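Local structure of magnesium-protoporphyrin O-methyltransferase (Synechocystis sp., 4QDK) at residues A[133-138]-A[161-166]; A[139-144]-A[189-194]. The protein converts Mg-protoporphyrin IX to its 13-monomethyl ester, using S-adenosyl-L-methionine as methyl donor, in the biosynthesis of chlorophyll. All blocks are in the same frame, centred on the assembly; numbering follows the deposited sequence.

Contact 1: A[133-138]-A[161-166]. With SAH (S-adenosyl-L-homocysteine), chain C.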
ATOM      1  N   CYS A 133       3.693  14.098 -10.240  1.00  7.15           N
ATOM      2  CA  CYS A 133       2.912  14.294 -11.453  1.00  7.91           C
ATOM      3  C   CYS A 133       3.185  13.162 -12.437  1.00  9.08           C
ATOM      4  O   CYS A 133       4.192  13.177 -13.148  1.00  9.01           O
ATOM      5  CB  CYS A 133       3.258  15.642 -12.087  1.00 10.28           C
ATOM      6  SG  CYS A 133       2.193  16.105 -13.464  1.00 12.50           S
ATOM      7  N   LEU A 134       2.287  12.180 -12.474  1.00  9.54           N
ATOM      8  CA  LEU A 134       2.472  10.997 -13.313  1.00  9.29           C
ATOM      9  C   LEU A 134       1.567  10.981 -14.544  1.00  9.91           C
ATOM     10  O   LEU A 134       0.354  11.186 -14.440  1.00  9.62           O
ATOM     11  CB  LEU A 134       2.240   9.717 -12.502  1.00  9.90           C
ATOM     12  CG  LEU A 134       3.123   9.462 -11.278  1.00 10.24           C
ATOM     13  CD1 LEU A 134       2.793   8.109 -10.649  1.00  9.13           C
ATOM     14  CD2 LEU A 134       4.602   9.548 -11.639  1.00 11.25           C
ATOM     15  N   ASP A 135       2.174  10.729 -15.701  1.00 10.29           N
ATOM     16  CA  ASP A 135       1.450  10.533 -16.959  1.00 11.33           C
ATOM     17  C   ASP A 135       0.500  11.679 -17.316  1.00 11.28           C
ATOM     18  O   ASP A 135      -0.578  11.457 -17.876  1.00 11.21           O
ATOM     19  CB  ASP A 135       0.699   9.196 -16.948  1.00 11.10           C
ATOM     20  CG  ASP A 135       1.632   8.000 -16.843  1.00 11.83           C
ATOM     21  OD1 ASP A 135       2.858   8.179 -17.009  1.00 11.62           O
ATOM     22  OD2 ASP A 135       1.141   6.873 -16.610  1.00 13.65           O
ATOM     23  N   VAL A 136       0.914  12.901 -16.995  1.00 10.24           N
ATOM     24  CA  VAL A 136       0.135  14.095 -17.305  1.00 10.35           C
ATOM     25  C   VAL A 136       0.816  14.914 -18.400  1.00 11.87           C
ATOM     26  O   VAL A 136       0.159  15.464 -19.292  1.00 12.90           O
ATOM     27  CB  VAL A 136      -0.042  14.989 -16.056  1.00  9.05           C
ATOM     28  CG1 VAL A 136      -0.757  16.288 -16.413  1.00 10.91           C
ATOM     29  CG2 VAL A 136      -0.787  14.240 -14.960  1.00  8.88           C
ATOM     30  N   LEU A 137       2.143  14.984 -18.328  1.00 11.40           N
ATOM     31  CA  LEU A 137       2.924  15.819 -19.240  1.00 12.06           C
ATOM     32  C   LEU A 137       2.816  15.412 -20.711  1.00 12.33           C
ATOM     33  O   LEU A 137       3.063  16.226 -21.603  1.00 12.38           O
ATOM     34  CB  LEU A 137       4.392  15.856 -18.802  1.00 12.67           C
ATOM     35  CG  LEU A 137       4.640  16.554 -17.461  1.00 14.96           C
ATOM     36  CD1 LEU A 137       6.092  16.428 -17.045  1.00 16.06           C
ATOM     37  CD2 LEU A 137       4.229  18.018 -17.536  1.00 16.18           C
ATOM     38  N   ILE A 138       2.439  14.163 -20.966  1.00 12.71           N
ATOM     39  CA  ILE A 138       2.283  13.669 -22.330  0.73 14.25           C
ATOM     40  C   ILE A 138       1.231  14.477 -23.108  1.00 15.50           C
ATOM     41  O   ILE A 138       1.250  14.520 -24.340  1.00 16.96           O
ATOM     42  CB  ILE A 138       1.932  12.158 -22.331  0.73 13.96           C
ATOM     43  CG1 ILE A 138       1.994  11.574 -23.744  0.73 13.48           C
ATOM     44  CG2 ILE A 138       0.569  11.919 -21.691  0.73 14.27           C
ATOM     45  CD1 ILE A 138       1.810  10.073 -23.785  0.73 13.14           C
ATOM     46  N   ILE A 161       8.491  14.281  -8.304  1.00  9.06           N
ATOM     47  CA  ILE A 161       8.525  13.080  -9.132  1.00  8.00           C
ATOM     48  C   ILE A 161       7.660  13.273 -10.368  1.00  6.97           C
ATOM     49  O   ILE A 161       6.510  13.698 -10.268  1.00  6.16           O
ATOM     50  CB  ILE A 161       8.041  11.838  -8.356  1.00  8.80           C
ATOM     51  CG1 ILE A 161       9.001  11.528  -7.207  1.00  8.48           C
ATOM     52  CG2 ILE A 161       7.927  10.632  -9.284  1.00  8.51           C
ATOM     53  CD1 ILE A 161       8.513  10.432  -6.279  1.00  9.88           C
ATOM     54  N   LEU A 162       8.226  12.971 -11.531  1.00  8.42           N
ATOM     55  CA  LEU A 162       7.539  13.165 -12.801  1.00  9.77           C
ATOM     56  C   LEU A 162       7.632  11.911 -13.650  1.00  8.62           C
ATOM     57  O   LEU A 162       8.618  11.179 -13.580  1.00  7.98           O
ATOM     58  CB  LEU A 162       8.179  14.317 -13.581  1.00 10.59           C
ATOM     59  CG  LEU A 162       8.275  15.708 -12.959  1.00 11.75           C
ATOM     60  CD1 LEU A 162       9.001  16.651 -13.908  1.00 11.35           C
ATOM     61  CD2 LEU A 162       6.890  16.235 -12.638  1.00 12.22           C
ATOM     62  N   SER A 163       6.611  11.666 -14.462  1.00  9.06           N
ATOM     63  CA  SER A 163       6.709  10.640 -15.491  1.00  9.93           C
ATOM     64  C   SER A 163       6.284  11.198 -16.845  1.00 10.85           C
ATOM     65  O   SER A 163       5.380  12.030 -16.935  1.00 13.57           O
ATOM     66  CB  SER A 163       5.906   9.385 -15.125  1.00 10.93           C
ATOM     67  OG  SER A 163       4.514   9.582 -15.300  1.00 12.80           O
ATOM     68  N   PHE A 164       6.959  10.743 -17.894  1.00  9.64           N
ATOM     69  CA  PHE A 164       6.706  11.235 -19.241  1.00  9.37           C
ATOM     70  C   PHE A 164       7.101  10.177 -20.254  1.00 10.51           C
ATOM     71  O   PHE A 164       7.814   9.226 -19.926  1.00  9.60           O
ATOM     72  CB  PHE A 164       7.486  12.527 -19.508  1.00 10.02           C
ATOM     73  CG  PHE A 164       8.980  12.374 -19.386  1.00 10.11           C
ATOM     74  CD1 PHE A 164       9.598  12.440 -18.146  1.00 11.17           C
ATOM     75  CD2 PHE A 164       9.765  12.171 -20.510  1.00 10.90           C
ATOM     76  CE1 PHE A 164      10.971  12.302 -18.027  1.00 10.13           C
ATOM     77  CE2 PHE A 164      11.140  12.030 -20.399  1.00 11.32           C
ATOM     78  CZ  PHE A 164      11.743  12.094 -19.155  1.00 11.02           C
ATOM     79  N   ALA A 165       6.638  10.345 -21.486  1.00 11.74           N
ATOM     80  CA  ALA A 165       6.987   9.424 -22.555  1.00 14.32           C
ATOM     81  C   ALA A 165       8.119   9.994 -23.397  1.00 16.99           C
ATOM     82  O   ALA A 165       7.976  11.054 -24.001  1.00 17.92           O
ATOM     83  CB  ALA A 165       5.773   9.137 -23.424  1.00 14.77           C
ATOM     84  N   PRO A 166       9.264   9.301 -23.424  1.00 19.51           N
ATOM     85  CA  PRO A 166      10.358   9.707 -24.311  1.00 21.74           C
ATOM     86  C   PRO A 166       9.959   9.451 -25.758  1.00 24.67           C
ATOM     87  O   PRO A 166      10.426  10.135 -26.670  1.00 25.48           O
ATOM     88  CB  PRO A 166      11.506   8.773 -23.907  1.00 21.60           C
ATOM     89  CG  PRO A 166      11.135   8.249 -22.555  1.00 21.04           C
ATOM     90  CD  PRO A 166       9.639   8.168 -22.563  1.00 20.42           C
TER
HETATM   91  N   SAH C 301      -1.707  10.765 -12.602  1.00 13.32           N
HETATM   92  CA  SAH C 301      -2.827   9.834 -12.691  1.00 14.85           C
HETATM   93  CB  SAH C 301      -3.738  10.168 -13.868  1.00 15.65           C
HETATM   94  CG  SAH C 301      -3.048  10.249 -15.225  1.00 16.19           C
HETATM   95  SD  SAH C 301      -4.235  10.449 -16.582  1.00 16.46           S
HETATM   96  C   SAH C 301      -2.318   8.408 -12.828  1.00 14.91           C
HETATM   97  O   SAH C 301      -3.016   7.454 -12.484  1.00 15.45           O
HETATM   98  OXT SAH C 301      -1.196   8.185 -13.284  1.00 14.26           O
HETATM   99  C5' SAH C 301      -3.795  12.194 -16.759  1.00 15.48           C
HETATM  100  C4' SAH C 301      -4.664  13.098 -15.893  1.00 14.81           C
HETATM  101  O4' SAH C 301      -4.120  14.403 -15.868  1.00 14.31           O
HETATM  102  C3' SAH C 301      -6.093  13.232 -16.406  1.00 14.31           C
HETATM  103  O3' SAH C 301      -6.975  12.826 -15.384  1.00 15.35           O
HETATM  104  C2' SAH C 301      -6.274  14.715 -16.673  1.00 13.84           C
HETATM  105  O2' SAH C 301      -7.551  15.175 -16.296  1.00 14.59           O
HETATM  106  C1' SAH C 301      -5.182  15.329 -15.814  1.00 13.61           C
HETATM  107  N9  SAH C 301      -4.739  16.656 -16.273  1.00 14.16           N
HETATM  108  C8  SAH C 301      -4.482  17.052 -17.558  1.00 13.77           C
HETATM  109  N7  SAH C 301      -4.095  18.349 -17.532  1.00 13.69           N
HETATM  110  C5  SAH C 301      -4.101  18.779 -16.249  1.00 13.72           C
HETATM  111  C6  SAH C 301      -3.796  20.002 -15.665  1.00 13.60           C
HETATM  112  N6  SAH C 301      -3.410  21.031 -16.416  1.00 13.96           N
HETATM  113  N1  SAH C 301      -3.903  20.148 -14.299  1.00 13.21           N
HETATM  114  C2  SAH C 301      -4.304  19.081 -13.517  1.00 12.56           C
HETATM  115  N3  SAH C 301      -4.606  17.870 -14.105  1.00 13.10           N
HETATM  116  C4  SAH C 301      -4.505  17.724 -15.449  1.00 13.83           C
HETATM  117  O   HOH W   1       3.499  13.695 -16.004  1.00  7.91           O
HETATM  118  O   HOH W   2       3.520  12.177 -18.975  1.00 14.07           O

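Contact 2: A[139-144]-A[189-194]. With SAH (S-adenosyl-L-homocysteine), chain C.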
ATOM      1  N   HIS A 139       0.322  15.120 -22.380  1.00 15.59           N
ATOM      2  CA  HIS A 139      -0.761  15.880 -23.002  1.00 15.27           C
ATOM      3  C   HIS A 139      -0.384  17.320 -23.346  1.00 15.59           C
ATOM      4  O   HIS A 139      -1.230  18.099 -23.790  1.00 16.46           O
ATOM      5  CB  HIS A 139      -1.994  15.876 -22.094  1.00 15.31           C
ATOM      6  CG  HIS A 139      -2.498  14.506 -21.772  1.00 16.38           C
ATOM      7  ND1 HIS A 139      -3.100  13.695 -22.707  1.00 17.88           N
ATOM      8  CD2 HIS A 139      -2.482  13.799 -20.615  1.00 16.17           C
ATOM      9  CE1 HIS A 139      -3.439  12.549 -22.142  1.00 17.34           C
ATOM     10  NE2 HIS A 139      -3.074  12.589 -20.874  1.00 17.37           N
ATOM     11  N   TYR A 140       0.882  17.675 -23.144  1.00 15.19           N
ATOM     12  CA  TYR A 140       1.329  19.042 -23.398  1.00 14.95           C
ATOM     13  C   TYR A 140       2.676  19.088 -24.114  1.00 15.48           C
ATOM     14  O   TYR A 140       3.548  18.268 -23.843  1.00 14.00           O
ATOM     15  CB  TYR A 140       1.410  19.821 -22.082  1.00 14.27           C
ATOM     16  CG  TYR A 140       0.092  19.903 -21.344  1.00 14.34           C
ATOM     17  CD1 TYR A 140      -0.801  20.939 -21.592  1.00 14.98           C
ATOM     18  CD2 TYR A 140      -0.263  18.941 -20.403  1.00 14.47           C
ATOM     19  CE1 TYR A 140      -2.007  21.018 -20.922  1.00 16.46           C
ATOM     20  CE2 TYR A 140      -1.471  19.014 -19.730  1.00 15.94           C
ATOM     21  CZ  TYR A 140      -2.338  20.054 -19.992  1.00 16.26           C
ATOM     22  OH  TYR A 140      -3.540  20.132 -19.323  1.00 15.67           O
ATOM     23  N   PRO A 141       2.849  20.050 -25.035  1.00 16.65           N
ATOM     24  CA  PRO A 141       4.138  20.209 -25.720  1.00 18.21           C
ATOM     25  C   PRO A 141       5.224  20.694 -24.757  1.00 19.70           C
ATOM     26  O   PRO A 141       4.897  21.232 -23.699  1.00 18.88           O
ATOM     27  CB  PRO A 141       3.840  21.266 -26.786  1.00 18.41           C
ATOM     28  CG  PRO A 141       2.687  22.035 -26.246  1.00 17.53           C
ATOM     29  CD  PRO A 141       1.855  21.040 -25.484  1.00 18.01           C
ATOM     30  N   THR A 142       6.488  20.505 -25.130  1.00 22.42           N
ATOM     31  CA  THR A 142       7.624  20.766 -24.241  1.00 25.37           C
ATOM     32  C   THR A 142       7.617  22.159 -23.606  1.00 25.65           C
ATOM     33  O   THR A 142       7.910  22.311 -22.419  1.00 24.83           O
ATOM     34  CB  THR A 142       8.964  20.547 -24.980  1.00 28.42           C
ATOM     35  OG1 THR A 142       9.000  19.217 -25.513  1.00 30.55           O
ATOM     36  CG2 THR A 142      10.143  20.737 -24.039  1.00 28.22           C
ATOM     37  N   GLU A 143       7.273  23.165 -24.400  1.00 25.94           N
ATOM     38  CA  GLU A 143       7.236  24.545 -23.928  1.00 28.61           C
ATOM     39  C   GLU A 143       6.226  24.749 -22.798  1.00 28.95           C
ATOM     40  O   GLU A 143       6.466  25.527 -21.870  1.00 30.04           O
ATOM     41  CB  GLU A 143       6.946  25.502 -25.092  1.00 31.17           C
ATOM     42  CG  GLU A 143       6.049  24.925 -26.185  1.00 33.77           C
ATOM     43  CD  GLU A 143       6.810  24.074 -27.184  1.00 36.16           C
ATOM     44  OE1 GLU A 143       8.049  24.201 -27.245  1.00 38.03           O
ATOM     45  OE2 GLU A 143       6.175  23.285 -27.913  1.00 36.87           O
ATOM     46  N   GLU A 144       5.103  24.042 -22.870  1.00 25.98           N
ATOM     47  CA  GLU A 144       4.078  24.148 -21.838  1.00 24.95           C
ATOM     48  C   GLU A 144       4.435  23.290 -20.626  1.00 23.62           C
ATOM     49  O   GLU A 144       4.094  23.620 -19.489  1.00 23.01           O
ATOM     50  CB  GLU A 144       2.704  23.769 -22.402  1.00 25.94           C
ATOM     51  CG  GLU A 144       2.246  24.675 -23.537  0.65 27.10           C
ATOM     52  CD  GLU A 144       0.857  24.341 -24.039  1.00 28.73           C
ATOM     53  OE1 GLU A 144       0.274  23.339 -23.572  1.00 30.05           O
ATOM     54  OE2 GLU A 144       0.347  25.085 -24.902  1.00 28.44           O
ATOM     55  N   ARG A 189      -4.000  14.066 -29.780  1.00 36.02           N
ATOM     56  CA  ARG A 189      -2.591  13.770 -30.013  1.00 34.12           C
ATOM     57  C   ARG A 189      -1.834  13.626 -28.697  1.00 33.16           C
ATOM     58  O   ARG A 189      -2.392  13.832 -27.620  1.00 33.67           O
ATOM     59  CB  ARG A 189      -1.957  14.850 -30.878  1.00 33.64           C
ATOM     60  N   ALA A 190      -0.559  13.265 -28.797  1.00 31.60           N
ATOM     61  CA  ALA A 190       0.292  13.111 -27.626  1.00 30.13           C
ATOM     62  C   ALA A 190       1.658  13.732 -27.893  1.00 28.82           C
ATOM     63  O   ALA A 190       2.051  13.909 -29.048  1.00 30.11           O
ATOM     64  CB  ALA A 190       0.434  11.644 -27.261  1.00 30.03           C
ATOM     65  N   TYR A 191       2.378  14.061 -26.826  1.00 26.75           N
ATOM     66  CA  TYR A 191       3.674  14.713 -26.960  1.00 25.59           C
ATOM     67  C   TYR A 191       4.784  13.935 -26.267  1.00 24.47           C
ATOM     68  O   TYR A 191       4.648  13.537 -25.108  1.00 23.86           O
ATOM     69  CB  TYR A 191       3.618  16.137 -26.402  1.00 25.86           C
ATOM     70  CG  TYR A 191       2.605  17.027 -27.086  1.00 26.40           C
ATOM     71  CD1 TYR A 191       2.942  17.746 -28.227  1.00 26.51           C
ATOM     72  CD2 TYR A 191       1.313  17.152 -26.590  1.00 26.10           C
ATOM     73  CE1 TYR A 191       2.021  18.564 -28.853  1.00 27.75           C
ATOM     74  CE2 TYR A 191       0.385  17.967 -27.212  1.00 27.32           C
ATOM     75  CZ  TYR A 191       0.744  18.669 -28.343  1.00 28.39           C
ATOM     76  OH  TYR A 191      -0.179  19.482 -28.964  1.00 29.14           O
ATOM     77  N   GLN A 192       5.881  13.720 -26.987  1.00 24.12           N
ATOM     78  CA  GLN A 192       7.077  13.133 -26.406  1.00 23.71           C
ATOM     79  C   GLN A 192       7.910  14.234 -25.769  1.00 21.39           C
ATOM     80  O   GLN A 192       7.884  15.378 -26.222  1.00 22.68           O
ATOM     81  CB  GLN A 192       7.909  12.432 -27.477  1.00 26.81           C
ATOM     82  CG  GLN A 192       7.169  11.360 -28.253  1.00 29.65           C
ATOM     83  CD  GLN A 192       7.981  10.824 -29.419  0.25 31.91           C
ATOM     84  OE1 GLN A 192       7.570   9.881 -30.097  1.00 33.42           O
ATOM     85  NE2 GLN A 192       9.142  11.429 -29.660  1.00 32.54           N
ATOM     86  N   HIS A 193       8.646  13.891 -24.718  1.00 18.60           N
ATOM     87  CA  HIS A 193       9.571  14.837 -24.108  1.00 16.71           C
ATOM     88  C   HIS A 193      10.964  14.232 -24.015  1.00 15.33           C
ATOM     89  O   HIS A 193      11.117  13.079 -23.613  1.00 15.06           O
ATOM     90  CB  HIS A 193       9.080  15.253 -22.723  1.00 16.36           C
ATOM     91  CG  HIS A 193       7.757  15.950 -22.742  1.00 16.45           C
ATOM     92  ND1 HIS A 193       7.596  17.230 -23.230  1.00 17.67           N
ATOM     93  CD2 HIS A 193       6.529  15.547 -22.338  1.00 16.22           C
ATOM     94  CE1 HIS A 193       6.331  17.585 -23.124  1.00 16.81           C
ATOM     95  NE2 HIS A 193       5.658  16.579 -22.587  1.00 15.96           N
ATOM     96  N   LYS A 194      11.971  15.009 -24.408  1.00 13.11           N
ATOM     97  CA  LYS A 194      13.361  14.593 -24.272  1.00 12.92           C
ATOM     98  C   LYS A 194      13.765  14.637 -22.808  1.00 12.73           C
ATOM     99  O   LYS A 194      13.516  15.627 -22.124  1.00 11.23           O
ATOM    100  CB  LYS A 194      14.289  15.517 -25.062  1.00 15.67           C
ATOM    101  CG  LYS A 194      14.112  15.479 -26.567  1.00 17.18           C
ATOM    102  CD  LYS A 194      15.168  16.347 -27.244  1.00 18.93           C
ATOM    103  CE  LYS A 194      14.875  16.541 -28.721  1.00 22.67           C
ATOM    104  NZ  LYS A 194      14.893  15.259 -29.473  1.00 24.49           N
TER
HETATM  105  N   SAH C 301      -1.707  10.765 -12.602  1.00 13.32           N
HETATM  106  CA  SAH C 301      -2.827   9.834 -12.691  1.00 14.85           C
HETATM  107  CB  SAH C 301      -3.738  10.168 -13.868  1.00 15.65           C
HETATM  108  CG  SAH C 301      -3.048  10.249 -15.225  1.00 16.19           C
HETATM  109  SD  SAH C 301      -4.235  10.449 -16.582  1.00 16.46           S
HETATM  110  C   SAH C 301      -2.318   8.408 -12.828  1.00 14.91           C
HETATM  111  O   SAH C 301      -3.016   7.454 -12.484  1.00 15.45           O
HETATM  112  OXT SAH C 301      -1.196   8.185 -13.284  1.00 14.26           O
HETATM  113  C5' SAH C 301      -3.795  12.194 -16.759  1.00 15.48           C
HETATM  114  C4' SAH C 301      -4.664  13.098 -15.893  1.00 14.81           C
HETATM  115  O4' SAH C 301      -4.120  14.403 -15.868  1.00 14.31           O
HETATM  116  C3' SAH C 301      -6.093  13.232 -16.406  1.00 14.31           C
HETATM  117  O3' SAH C 301      -6.975  12.826 -15.384  1.00 15.35           O
HETATM  118  C2' SAH C 301      -6.274  14.715 -16.673  1.00 13.84           C
HETATM  119  O2' SAH C 301      -7.551  15.175 -16.296  1.00 14.59           O
HETATM  120  C1' SAH C 301      -5.182  15.329 -15.814  1.00 13.61           C
HETATM  121  N9  SAH C 301      -4.739  16.656 -16.273  1.00 14.16           N
HETATM  122  C8  SAH C 301      -4.482  17.052 -17.558  1.00 13.77           C
HETATM  123  N7  SAH C 301      -4.095  18.349 -17.532  1.00 13.69           N
HETATM  124  C5  SAH C 301      -4.101  18.779 -16.249  1.00 13.72           C
HETATM  125  C6  SAH C 301      -3.796  20.002 -15.665  1.00 13.60           C
HETATM  126  N6  SAH C 301      -3.410  21.031 -16.416  1.00 13.96           N
HETATM  127  N1  SAH C 301      -3.903  20.148 -14.299  1.00 13.21           N
HETATM  128  C2  SAH C 301      -4.304  19.081 -13.517  1.00 12.56           C
HETATM  129  N3  SAH C 301      -4.606  17.870 -14.105  1.00 13.10           N
HETATM  130  C4  SAH C 301      -4.505  17.724 -15.449  1.00 13.83           C
HETATM  131  O   HOH W   3      -3.131  15.049 -25.269  1.00 33.92           O
HETATM  132  O   HOH W   4      11.279  17.740 -25.294  1.00 16.25           O

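Contact 1: A[133-138]-A[161-166]
The Asp135 carboxylate and the hydroxyl of Ser163 face each other across the two segments. OG of Ser163 stands beyond OD1 of Asp135, well out of the carboxylate plane, 2.8 Å from that oxygen. A hydrogen bond ties the hydroxyl to the backbone: Asp135 N donates to Ser163 OG over a short 2.6 Å, at 142°. Ser163 holds OG between its backbone N and carbonyl carbon (chi1 76°), which turns the hydroxyl to this amide. The carboxylate has further partners, Ser222 OG at OD1 and Tyr220 OH at OD2, so it is held at both oxygens.

Before this turn the strands pair in parallel. Cys133 N binds Ile161 O at 2.8 Å. Ser163 N returns a bond to Cys133 O at 3.1 Å. After Leu134 the backbones part. A water bridges them: it donates to Cys133 O and Ser163 O and accepts from Val136 N.

Apolar groups close the sides. CB of Cys133 meets CD2 of Leu162 at 3.7 Å, on the sheet face covered by helix 142-153. CD1 of Leu137 comes to CD1 of Leu162 at 4.3 Å. CD2 of Leu134 rests alongside CB of Ser163.

Leu134 O takes a hydrogen bond from the amino N of S-adenosyl-L-homocysteine at 2.8 Å, and Val136 packs against its ribose. The arrangement is that of a class I methyltransferase: the loop at the C-terminal end of a central parallel strand of a Rossmann-like sheet, paired with the neighbouring strand and lining the cofactor site.

Contact 2: A[139-144]-A[189-194]
The backbone of His139 meets the ring of Tyr191, with His139 C 3.7 Å from Tyr191 CD2. Here, in the Rossmann-like fold, the loop after strand 130-133 runs into helix 142-153. The His139 side chain sets off away from the second segment, but a water in its ring plane joins ND1 to Arg189 O.

Tyr140 serves two sides. Its ring leads away to the cofactor product, where OH donates to N7 of S-adenosyl-L-homocysteine at 2.6 Å, near the plane of the Tyr140 ring. Its carbonyl oxygen stays behind, against CB of Tyr191 and at the edge of the His193 ring, 3.0 Å from CE1 of His193. NE2 of that ring is bonded to Leu137 O.

Pro141, the N-cap residue of the helix, lies flat over one face of Tyr191. Its CD makes a CH-pi contact 3.9 Å from the centroid of the Tyr191 ring, 14° off the normal, and its N also sits over the ring centre.

Thr142 opens the helix. With OG1 beside its own backbone N (chi1 -56°), the hydroxyl faces the His193 edge and forms a weak hydrogen bond of 3.3 Å with His193 ND1. A water 2.7 Å from Thr142 OG1 also accepts from Lys194 N.

In the fold
Coming from the N terminus, the chain leaves strand 130-133 and runs without a break through 133-138 into 139-144, so the first halves of both contacts are continuous. Helix 142-153 follows and leads back to strand 159-164. Contact 1 closes this loop at 161-166. The chain then passes helix 169-178 and an unmodelled gap before contact 2 closes the longer loop at 189-194, ahead of helix 195-204. The segments alternate, so the two loops cross. The contacts also touch directly: Ile138 O probably bonds Tyr191 N, and Phe164 CE2 packs on His193 O at 3.4 Å. Sheet, helix 142-153 and the later loop thus meet beside S-adenosyl-L-homocysteine, which both contacts reach.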